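Local coordinates for protein transcriptional regulator, TetR family (Myxococcus xanthus, PDB 5K7F) that probably binds regulatory DNA as a TetR-family repressor, and as AibR takes part in the isovaleryl coenzyme A-linked control of isovaleryl coenzyme A biosynthesis, at residues A[92-97]-A[195-200]; A[86-91]-A[151-156]; A[24-29]-A[110-115]. All coordinates share one frame; numbering follows the deposited sequence. Where two conformers were deposited one is given.

In the fold
Along the chain the segments come in the order 24-29, 86-91, 92-97, 110-115, 151-156, 195-200, so all three contacts interleave. Contacts 1 and 2 are neighbours. Their centres lie 8 Å apart, they share helix 89-105, and they touch through Arg92 and Phe200. Both belong to the C-terminal domain, and both border the second subunit, contact 2 through Arg155. Contact 3 is on the opposite side of the chain's centre, with its centre 28 Å from contact 1 and 34 Å from contact 2. It joins helix 18-32 of the probable N-terminal DNA-binding domain to the C-terminal domain through helix 110-117, which follows helix 89-105. The set therefore spans from the dimer side to the probable DNA-binding end.

Contact 1: A[92-97]-A[195-200]; sequences RLRACM and MLFPPF
Arg94 and Phe197 bring the two backbones closest, with CA atoms 6.6 Å apart, where helix 89-105 meets the chain as it leaves helix 185-196. The site lies in the all-helical C-terminal domain of the TetR fold. Phe197 is the first residue to depart from helical geometry, and its side chain turns toward helix 89-105. Its ring is held between two residues. Leu93 CB sits over one face, off centre toward the rim, in a CH-pi contact 3.8 Å from Phe197 CZ. Leu196 CB, from the preceding residue, covers the centre of the opposite face.

Met97 approaches the same ring obliquely. Its CG is anti to the backbone N (chi1 -176°), and its SD comes to 4.0 Å from Phe197 CE2, a Met-aromatic contact. The chain bends at chi3, and CE lies 4.0 Å from Leu196 CD1. Phe166 and Met169 of helix 159-171 pack on Met97 and Met169 also on Leu196. Leu196 further touches Met195 of the second subunit, so this packing borders the dimer interface.

Arg94 runs past Phe197 in the opposite direction, extended from CG to NE. Its CG packs on Phe197 CB at 3.6 Å. The guanidinium then takes up the carbonyls of the turn at its edge. Arg94 NE donates to Phe197 O at 2.8 Å, with an N-H...O angle of 147°. Arg94 NH2 adds a weak bond to the same Phe197 O at 3.0 Å. A second weak bond runs from Arg94 NH2 to Pro198 O at 3.3 Å.

Contact 2: A[86-91]-A[151-156]; sequences IANPVE and QGLIRP
Leu153 lies across the first turn of helix 89-105, and its side chain can be followed outward against Val90, Pro89 and Asn88. Leu153 CB meets Val90 CB and CG1, the latter at 4.0 Å. The next carbon, CG, is anti to the carbonyl carbon, which sets it beside the backbone N. From it CD1 reaches 3.9 Å from Pro89 CD, the two side chains crossing at about a right angle. The same methyl ends tip to tip with Asn88, 3.8 Å from its OD1.

The contact pairs the start of one helix with the end of another. Gly152, with positive phi, closes helix 125-150 in a Schellman motif, and Asn88 is the N-cap of helix 89-105. Asn88 OD1 accepts from Glu91 N at 3.1 Å. The bond is nearly straight at 175°, with the donor well above the carbonyl plane of the side chain. An alanine in place of Asn88 would probably leave Glu91 N without its capping acceptor and open a gap beside Leu153 CD1.

Gln151, just before the glycine, reaches the other segment with its amide. Its OE1 rests 3.7 Å from Pro89 CD, while Gln147 of helix 125-150 also packs on this proline. Deeper in, Val90 and Ile154 slide past each other in opposite directions, and Phe197 touches both. Val90 CG2 is anti to the backbone N and also lies near Leu153 O. It meets Ile154 CG2 at 3.4 Å, tighter than usual van der Waals contact.

Contact 3: A[24-29]-A[110-115]; sequences TAARLI and KEVIII
Ala26 faces helix 110-117 at the point of closest backbone approach, its CA 5.5 Å from Val112 CA. The local helix axes pass 8.4 Å apart at an angle of 64°. Ala26 CB touches Val112 CG2 and Glu111 CB, each at 4.0 Å. Ile115 reaches across with its CD1 methyl. Its CG1 is anti to the carbonyl carbon (chi1 -74°), and from there CD1 comes to 3.5 Å from Ala26 CA. The same methyl meets Ile29 CG2.

Farther out, Glu111 bends at chi2 and lies against the aliphatic part of Arg27, with Glu111 OE1 3.7 Å from Arg27 CG. Arg27 NH1 is 4.3 Å from Glu111 OE1, beyond a salt bridge, and the two charged planes are nearly perpendicular. Lys110 NZ does form a salt bridge with Glu111 OE2, at 2.9 Å from above the carboxylate plane, which is likely to restrain the carboxylate.

The contact joins the probable DNA-binding domain to the C-terminal domain, a junction that relays ligand binding in relatives such as TetR and probably here. Helix 60-83 borders both partners: its Leu63 and Ile67 pack on Ala25 and Ile29, its Leu64 and Tyr70 on Ile115 and Val112. Leu28 packs on Ile42 and Ala45 of helix 39-45, part of the predicted helix-turn-helix.

Contact 1: A[92-97]-A[195-200]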
loop_
_atom_site.group_PDB
_atom_site.type_symbol
_atom_site.label_atom_id
_atom_site.label_comp_id
_atom_site.label_asym_id
_atom_site.label_seq_id
_atom_site.Cartn_x
_atom_site.Cartn_y
_atom_site.Cartn_z
ATOM N N ARG A 92 -18.647 13.150 6.579
ATOM C CA ARG A 92 -17.557 12.743 7.445
ATOM C C ARG A 92 -16.488 11.923 6.679
ATOM O O ARG A 92 -15.309 12.154 6.785
ATOM C CB ARG A 92 -18.095 11.948 8.611
ATOM C CG ARG A 92 -17.135 11.723 9.707
ATOM C CD ARG A 92 -17.835 11.438 11.018
ATOM N NE ARG A 92 -18.314 10.139 11.091
ATOM C CZ ARG A 92 -19.587 9.790 11.165
ATOM N NH1 ARG A 92 -20.497 10.684 11.183
ATOM N NH2 ARG A 92 -19.902 8.547 11.164
ATOM N N LEU A 93 -16.944 10.979 5.860
ATOM C CA LEU A 93 -15.996 10.172 5.089
ATOM C C LEU A 93 -15.234 11.033 4.080
ATOM O O LEU A 93 -14.014 10.868 3.901
ATOM C CB LEU A 93 -16.755 9.056 4.384
ATOM C CG LEU A 93 -17.089 7.857 5.278
ATOM C CD1 LEU A 93 -18.193 7.092 4.634
ATOM C CD2 LEU A 93 -15.834 7.019 5.516
ATOM N N ARG A 94 -15.929 12.002 3.448
ATOM C CA ARG A 94 -15.270 12.884 2.484
ATOM C C ARG A 94 -14.195 13.744 3.161
ATOM O O ARG A 94 -13.081 13.903 2.634
ATOM C CB ARG A 94 -16.291 13.807 1.816
ATOM C CG ARG A 94 -17.239 13.107 0.899
ATOM C CD ARG A 94 -18.237 14.079 0.256
ATOM N NE ARG A 94 -19.211 13.372 -0.554
ATOM C CZ ARG A 94 -20.516 13.650 -0.591
ATOM N NH1 ARG A 94 -21.019 14.639 0.140
ATOM N NH2 ARG A 94 -21.318 12.922 -1.355
ATOM N N ALA A 95 -14.502 14.254 4.341
ATOM C CA ALA A 95 -13.526 15.052 5.084
ATOM C C ALA A 95 -12.393 14.183 5.606
ATOM O O ALA A 95 -11.231 14.617 5.592
ATOM C CB ALA A 95 -14.203 15.801 6.230
ATOM N N CYS A 96 -12.716 12.951 6.057
ATOM C CA CYS A 96 -11.714 12.040 6.600
ATOM C C CYS A 96 -10.704 11.661 5.528
ATOM O O CYS A 96 -9.487 11.697 5.744
ATOM C CB CYS A 96 -12.398 10.815 7.184
ATOM S SG CYS A 96 -11.367 9.791 8.257
ATOM N N MET A 97 -11.204 11.363 4.327
ATOM C CA MET A 97 -10.339 11.023 3.211
ATOM C C MET A 97 -9.409 12.175 2.851
ATOM O O MET A 97 -8.207 11.965 2.621
ATOM C CB MET A 97 -11.167 10.650 1.990
ATOM C CG MET A 97 -10.270 10.196 0.835
ATOM S SD MET A 97 -11.213 9.518 -0.542
ATOM C CE MET A 97 -10.787 7.807 -0.384
ATOM N N MET A 195 -14.575 9.968 -6.615
ATOM C CA MET A 195 -14.755 8.573 -7.043
ATOM C C MET A 195 -15.537 7.763 -6.023
ATOM O O MET A 195 -16.459 7.013 -6.378
ATOM C CB MET A 195 -13.409 7.886 -7.241
ATOM C CG MET A 195 -12.625 8.303 -8.405
ATOM S SD MET A 195 -11.473 6.958 -8.816
ATOM C CE MET A 195 -12.494 5.988 -9.822
ATOM N N LEU A 196 -15.116 7.813 -4.758
ATOM C CA LEU A 196 -15.736 6.964 -3.756
ATOM C C LEU A 196 -17.016 7.549 -3.204
ATOM O O LEU A 196 -17.940 6.794 -2.866
ATOM C CB LEU A 196 -14.766 6.711 -2.603
ATOM C CG LEU A 196 -13.810 5.521 -2.674
ATOM C CD1 LEU A 196 -13.499 5.034 -1.268
ATOM C CD2 LEU A 196 -14.303 4.350 -3.540
ATOM N N PHE A 197 -17.099 8.872 -3.089
ATOM C CA PHE A 197 -18.201 9.529 -2.394
ATOM C C PHE A 197 -18.819 10.629 -3.254
ATOM O O PHE A 197 -18.927 11.778 -2.833
ATOM C CB PHE A 197 -17.707 10.098 -1.065
ATOM C CG PHE A 197 -16.909 9.123 -0.229
ATOM C CD1 PHE A 197 -17.483 7.971 0.261
ATOM C CD2 PHE A 197 -15.576 9.356 0.065
ATOM C CE1 PHE A 197 -16.756 7.079 1.020
ATOM C CE2 PHE A 197 -14.852 8.487 0.851
ATOM C CZ PHE A 197 -15.435 7.335 1.323
ATOM N N PRO A 198 -19.253 10.308 -4.465
ATOM C CA PRO A 198 -19.938 11.298 -5.290
ATOM C C PRO A 198 -21.308 11.609 -4.716
ATOM O O PRO A 198 -21.816 10.863 -3.865
ATOM C CB PRO A 198 -20.065 10.589 -6.640
ATOM C CG PRO A 198 -20.261 9.177 -6.248
ATOM C CD PRO A 198 -19.343 8.972 -5.044
ATOM N N PRO A 199 -21.956 12.676 -5.167
ATOM C CA PRO A 199 -23.391 12.825 -4.888
ATOM C C PRO A 199 -24.158 11.581 -5.313
ATOM O O PRO A 199 -23.969 11.046 -6.414
ATOM C CB PRO A 199 -23.785 14.054 -5.710
ATOM C CG PRO A 199 -22.501 14.855 -5.799
ATOM C CD PRO A 199 -21.387 13.857 -5.840
ATOM N N PHE A 200 -25.011 11.104 -4.416
ATOM C CA PHE A 200 -25.758 9.881 -4.640
ATOM C C PHE A 200 -27.127 9.981 -3.978
ATOM O O PHE A 200 -27.205 10.304 -2.797
ATOM C CB PHE A 200 -24.986 8.675 -4.095
ATOM C CG PHE A 200 -25.769 7.389 -4.137
ATOM C CD1 PHE A 200 -25.943 6.708 -5.319
ATOM C CD2 PHE A 200 -26.352 6.884 -2.989
ATOM C CE1 PHE A 200 -26.674 5.532 -5.343
ATOM C CE2 PHE A 200 -27.074 5.733 -3.006
ATOM C CZ PHE A 200 -27.240 5.049 -4.184
#

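Contact 2: A[86-91]-A[151-156]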
loop_
_atom_site.group_PDB
_atom_site.type_symbol
_atom_site.label_atom_id
_atom_site.label_comp_id
_atom_site.label_asym_id
_atom_site.label_seq_id
_atom_site.Cartn_x
_atom_site.Cartn_y
_atom_site.Cartn_z
ATOM N N ILE A 86 -18.588 15.487 12.643
ATOM C CA ILE A 86 -19.444 15.685 11.479
ATOM C C ILE A 86 -20.544 14.633 11.522
ATOM O O ILE A 86 -20.268 13.426 11.513
ATOM C CB ILE A 86 -18.629 15.606 10.179
ATOM C CG1 ILE A 86 -17.549 16.674 10.171
ATOM C CG2 ILE A 86 -19.511 15.748 8.955
ATOM C CD1 ILE A 86 -16.550 16.494 9.064
ATOM N N ALA A 87 -21.801 15.094 11.576
ATOM C CA ALA A 87 -22.917 14.194 11.856
ATOM C C ALA A 87 -23.319 13.400 10.622
ATOM O O ALA A 87 -23.586 12.184 10.713
ATOM C CB ALA A 87 -24.119 14.985 12.373
ATOM N N ASN A 88 -23.309 14.064 9.475
ATOM C CA ASN A 88 -23.604 13.420 8.206
ATOM C C ASN A 88 -22.455 12.482 7.833
ATOM O O ASN A 88 -21.304 12.946 7.701
ATOM C CB ASN A 88 -23.833 14.495 7.145
ATOM C CG ASN A 88 -24.086 13.897 5.785
ATOM O OD1 ASN A 88 -23.402 12.975 5.412
ATOM N ND2 ASN A 88 -25.059 14.428 5.036
ATOM N N PRO A 89 -22.711 11.160 7.684
ATOM C CA PRO A 89 -21.612 10.182 7.563
ATOM C C PRO A 89 -20.886 10.220 6.229
ATOM O O PRO A 89 -19.683 9.918 6.204
ATOM C CB PRO A 89 -22.306 8.825 7.777
ATOM C CG PRO A 89 -23.760 9.066 7.372
ATOM C CD PRO A 89 -24.031 10.511 7.770
ATOM N N VAL A 90 -21.556 10.572 5.124
ATOM C CA VAL A 90 -20.820 10.755 3.878
ATOM C C VAL A 90 -19.973 12.026 3.921
ATOM O O VAL A 90 -18.818 12.016 3.468
ATOM C CB VAL A 90 -21.755 10.707 2.650
ATOM C CG1 VAL A 90 -22.471 11.997 2.375
ATOM C CG2 VAL A 90 -20.927 10.283 1.420
ATOM N N GLU A 91 -20.484 13.120 4.520
ATOM C CA GLU A 91 -19.647 14.304 4.707
ATOM C C GLU A 91 -18.449 13.979 5.584
ATOM O O GLU A 91 -17.332 14.449 5.324
ATOM C CB GLU A 91 -20.451 15.439 5.357
ATOM C CG GLU A 91 -21.543 16.075 4.498
ATOM C CD GLU A 91 -22.218 17.283 5.185
ATOM O OE1 GLU A 91 -21.717 17.774 6.239
ATOM O OE2 GLU A 91 -23.263 17.728 4.666
ATOM N N GLN A 151 -28.403 5.018 5.210
ATOM C CA GLN A 151 -29.117 6.272 4.984
ATOM C C GLN A 151 -29.197 6.618 3.503
ATOM O O GLN A 151 -29.765 7.657 3.163
ATOM C CB GLN A 151 -28.462 7.420 5.772
ATOM C CG GLN A 151 -28.522 7.205 7.285
ATOM C CD GLN A 151 -27.720 8.224 8.100
ATOM O OE1 GLN A 151 -27.569 9.357 7.714
ATOM N NE2 GLN A 151 -27.201 7.788 9.232
ATOM N N GLY A 152 -28.691 5.743 2.627
ATOM C CA GLY A 152 -28.749 5.982 1.197
ATOM C C GLY A 152 -27.916 7.152 0.714
ATOM O O GLY A 152 -28.231 7.734 -0.331
ATOM N N LEU A 153 -26.859 7.525 1.450
ATOM C CA LEU A 153 -25.970 8.598 1.013
ATOM C C LEU A 153 -24.760 8.089 0.226
ATOM O O LEU A 153 -24.053 8.901 -0.372
ATOM C CB LEU A 153 -25.509 9.414 2.227
ATOM C CG LEU A 153 -26.625 10.036 3.077
ATOM C CD1 LEU A 153 -26.069 10.408 4.438
ATOM C CD2 LEU A 153 -27.259 11.266 2.401
ATOM N N ILE A 154 -24.533 6.770 0.195
ATOM C CA ILE A 154 -23.550 6.129 -0.670
ATOM C C ILE A 154 -24.196 4.842 -1.167
ATOM O O ILE A 154 -25.117 4.296 -0.545
ATOM C CB ILE A 154 -22.189 5.804 0.014
ATOM C CG1 ILE A 154 -22.394 4.905 1.223
ATOM C CG2 ILE A 154 -21.452 7.092 0.440
ATOM C CD1 ILE A 154 -21.140 4.545 1.940
ATOM N N ARG A 155 -23.727 4.392 -2.305
ATOM C CA ARG A 155 -24.144 3.089 -2.832
ATOM C C ARG A 155 -23.825 1.991 -1.819
ATOM O O ARG A 155 -22.782 2.049 -1.158
ATOM C CB ARG A 155 -23.416 2.843 -4.155
ATOM C CG ARG A 155 -23.710 1.529 -4.828
ATOM C CD ARG A 155 -23.044 1.465 -6.215
ATOM N NE ARG A 155 -23.128 2.748 -6.917
ATOM C CZ ARG A 155 -24.102 3.105 -7.751
ATOM N NH1 ARG A 155 -25.104 2.268 -8.017
ATOM N NH2 ARG A 155 -24.069 4.308 -8.324
ATOM N N PRO A 156 -24.687 0.973 -1.657
ATOM C CA PRO A 156 -24.410 -0.052 -0.642
ATOM C C PRO A 156 -23.063 -0.734 -0.856
ATOM O O PRO A 156 -22.673 -1.031 -1.989
ATOM C CB PRO A 156 -25.556 -1.050 -0.820
ATOM C CG PRO A 156 -26.661 -0.243 -1.375
ATOM C CD PRO A 156 -26.022 0.810 -2.252
#

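Contact 3: A[24-29]-A[110-115]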
loop_
_atom_site.group_PDB
_atom_site.type_symbol
_atom_site.label_atom_id
_atom_site.label_comp_id
_atom_site.label_asym_id
_atom_site.label_seq_id
_atom_site.Cartn_x
_atom_site.Cartn_y
_atom_site.Cartn_z
ATOM N N THR A 24 13.070 12.821 12.460
ATOM C CA THR A 24 14.413 12.705 11.906
ATOM C C THR A 24 14.796 11.233 11.791
ATOM O O THR A 24 15.286 10.790 10.759
ATOM C CB THR A 24 15.415 13.508 12.770
ATOM O OG1 THR A 24 15.130 14.917 12.714
ATOM C CG2 THR A 24 16.846 13.270 12.307
ATOM N N ALA A 25 14.527 10.454 12.838
ATOM C CA ALA A 25 14.765 9.015 12.795
ATOM C C ALA A 25 13.960 8.338 11.692
ATOM O O ALA A 25 14.468 7.451 10.997
ATOM C CB ALA A 25 14.425 8.420 14.153
ATOM N N ALA A 26 12.682 8.711 11.551
ATOM C CA ALA A 26 11.852 8.147 10.485
ATOM C C ALA A 26 12.455 8.427 9.106
ATOM O O ALA A 26 12.482 7.541 8.244
ATOM C CB ALA A 26 10.429 8.703 10.562
ATOM N N ARG A 27 12.919 9.659 8.876
ATOM C CA ARG A 27 13.647 9.959 7.640
ATOM C C ARG A 27 14.817 8.987 7.416
ATOM O O ARG A 27 14.937 8.361 6.352
ATOM C CB ARG A 27 14.144 11.409 7.658
ATOM C CG ARG A 27 13.084 12.414 7.357
ATOM C CD ARG A 27 13.712 13.769 7.047
ATOM N NE ARG A 27 13.869 14.591 8.252
ATOM C CZ ARG A 27 12.866 15.236 8.861
ATOM N NH1 ARG A 27 11.621 15.149 8.389
ATOM N NH2 ARG A 27 13.097 15.965 9.957
ATOM N N LEU A 28 15.708 8.853 8.396
ATOM C CA LEU A 28 16.864 7.983 8.186
ATOM C C LEU A 28 16.432 6.541 7.929
ATOM O O LEU A 28 16.976 5.855 7.044
ATOM C CB LEU A 28 17.796 8.049 9.397
ATOM C CG LEU A 28 18.451 9.382 9.679
ATOM C CD1 LEU A 28 19.210 9.294 11.005
ATOM C CD2 LEU A 28 19.395 9.766 8.579
ATOM N N ILE A 29 15.444 6.060 8.682
ATOM C CA ILE A 29 15.030 4.665 8.532
ATOM C C ILE A 29 14.474 4.432 7.132
ATOM O O ILE A 29 14.759 3.409 6.494
ATOM C CB ILE A 29 14.006 4.284 9.618
ATOM C CG1 ILE A 29 14.706 4.104 10.964
ATOM C CG2 ILE A 29 13.323 2.980 9.265
ATOM C CD1 ILE A 29 13.756 3.981 12.151
ATOM N N LYS A 110 5.144 12.367 6.436
ATOM C CA LYS A 110 4.986 11.249 5.506
ATOM C C LYS A 110 5.811 10.023 5.896
ATOM O O LYS A 110 5.363 8.895 5.696
ATOM C CB LYS A 110 5.324 11.701 4.080
ATOM C CG LYS A 110 6.725 12.136 3.834
ATOM C CD LYS A 110 6.823 12.906 2.512
ATOM C CE LYS A 110 8.276 13.289 2.215
ATOM N NZ LYS A 110 9.071 12.117 1.784
ATOM N N GLU A 111 7.025 10.197 6.436
ATOM C CA GLU A 111 7.838 9.021 6.724
ATOM C C GLU A 111 7.398 8.328 8.007
ATOM O O GLU A 111 7.474 7.101 8.088
ATOM C CB GLU A 111 9.314 9.380 6.820
ATOM C CG GLU A 111 9.890 9.771 5.486
ATOM C CD GLU A 111 9.994 11.265 5.312
ATOM O OE1 GLU A 111 9.616 12.020 6.239
ATOM O OE2 GLU A 111 10.456 11.682 4.237
ATOM N N VAL A 112 6.957 9.093 9.017
ATOM C CA VAL A 112 6.339 8.485 10.206
ATOM C C VAL A 112 5.210 7.546 9.784
ATOM O O VAL A 112 5.097 6.416 10.274
ATOM C CB VAL A 112 5.850 9.579 11.184
ATOM C CG1 VAL A 112 5.023 9.001 12.350
ATOM C CG2 VAL A 112 7.031 10.339 11.769
ATOM N N ILE A 113 4.371 7.980 8.847
ATOM C CA ILE A 113 3.208 7.177 8.488
ATOM C C ILE A 113 3.637 5.958 7.665
ATOM O O ILE A 113 3.060 4.877 7.777
ATOM C CB ILE A 113 2.178 8.049 7.742
ATOM C CG1 ILE A 113 1.778 9.304 8.566
ATOM C CG2 ILE A 113 0.970 7.236 7.281
ATOM C CD1 ILE A 113 1.154 9.018 9.974
ATOM N N ILE A 114 4.642 6.114 6.804
ATOM C CA ILE A 114 5.165 4.975 6.066
ATOM C C ILE A 114 5.628 3.886 7.032
ATOM O O ILE A 114 5.357 2.687 6.831
ATOM C CB ILE A 114 6.309 5.458 5.155
ATOM C CG1 ILE A 114 5.719 6.340 4.048
ATOM C CG2 ILE A 114 7.129 4.298 4.609
ATOM C CD1 ILE A 114 6.782 7.038 3.233
ATOM N N ILE A 115 6.350 4.282 8.084
ATOM C CA ILE A 115 6.887 3.282 8.994
ATOM C C ILE A 115 5.763 2.591 9.751
ATOM O O ILE A 115 5.817 1.376 10.003
ATOM C CB ILE A 115 7.920 3.924 9.928
ATOM C CG1 ILE A 115 9.196 4.205 9.142
ATOM C CG2 ILE A 115 8.199 3.040 11.133
ATOM C CD1 ILE A 115 10.093 5.191 9.830
#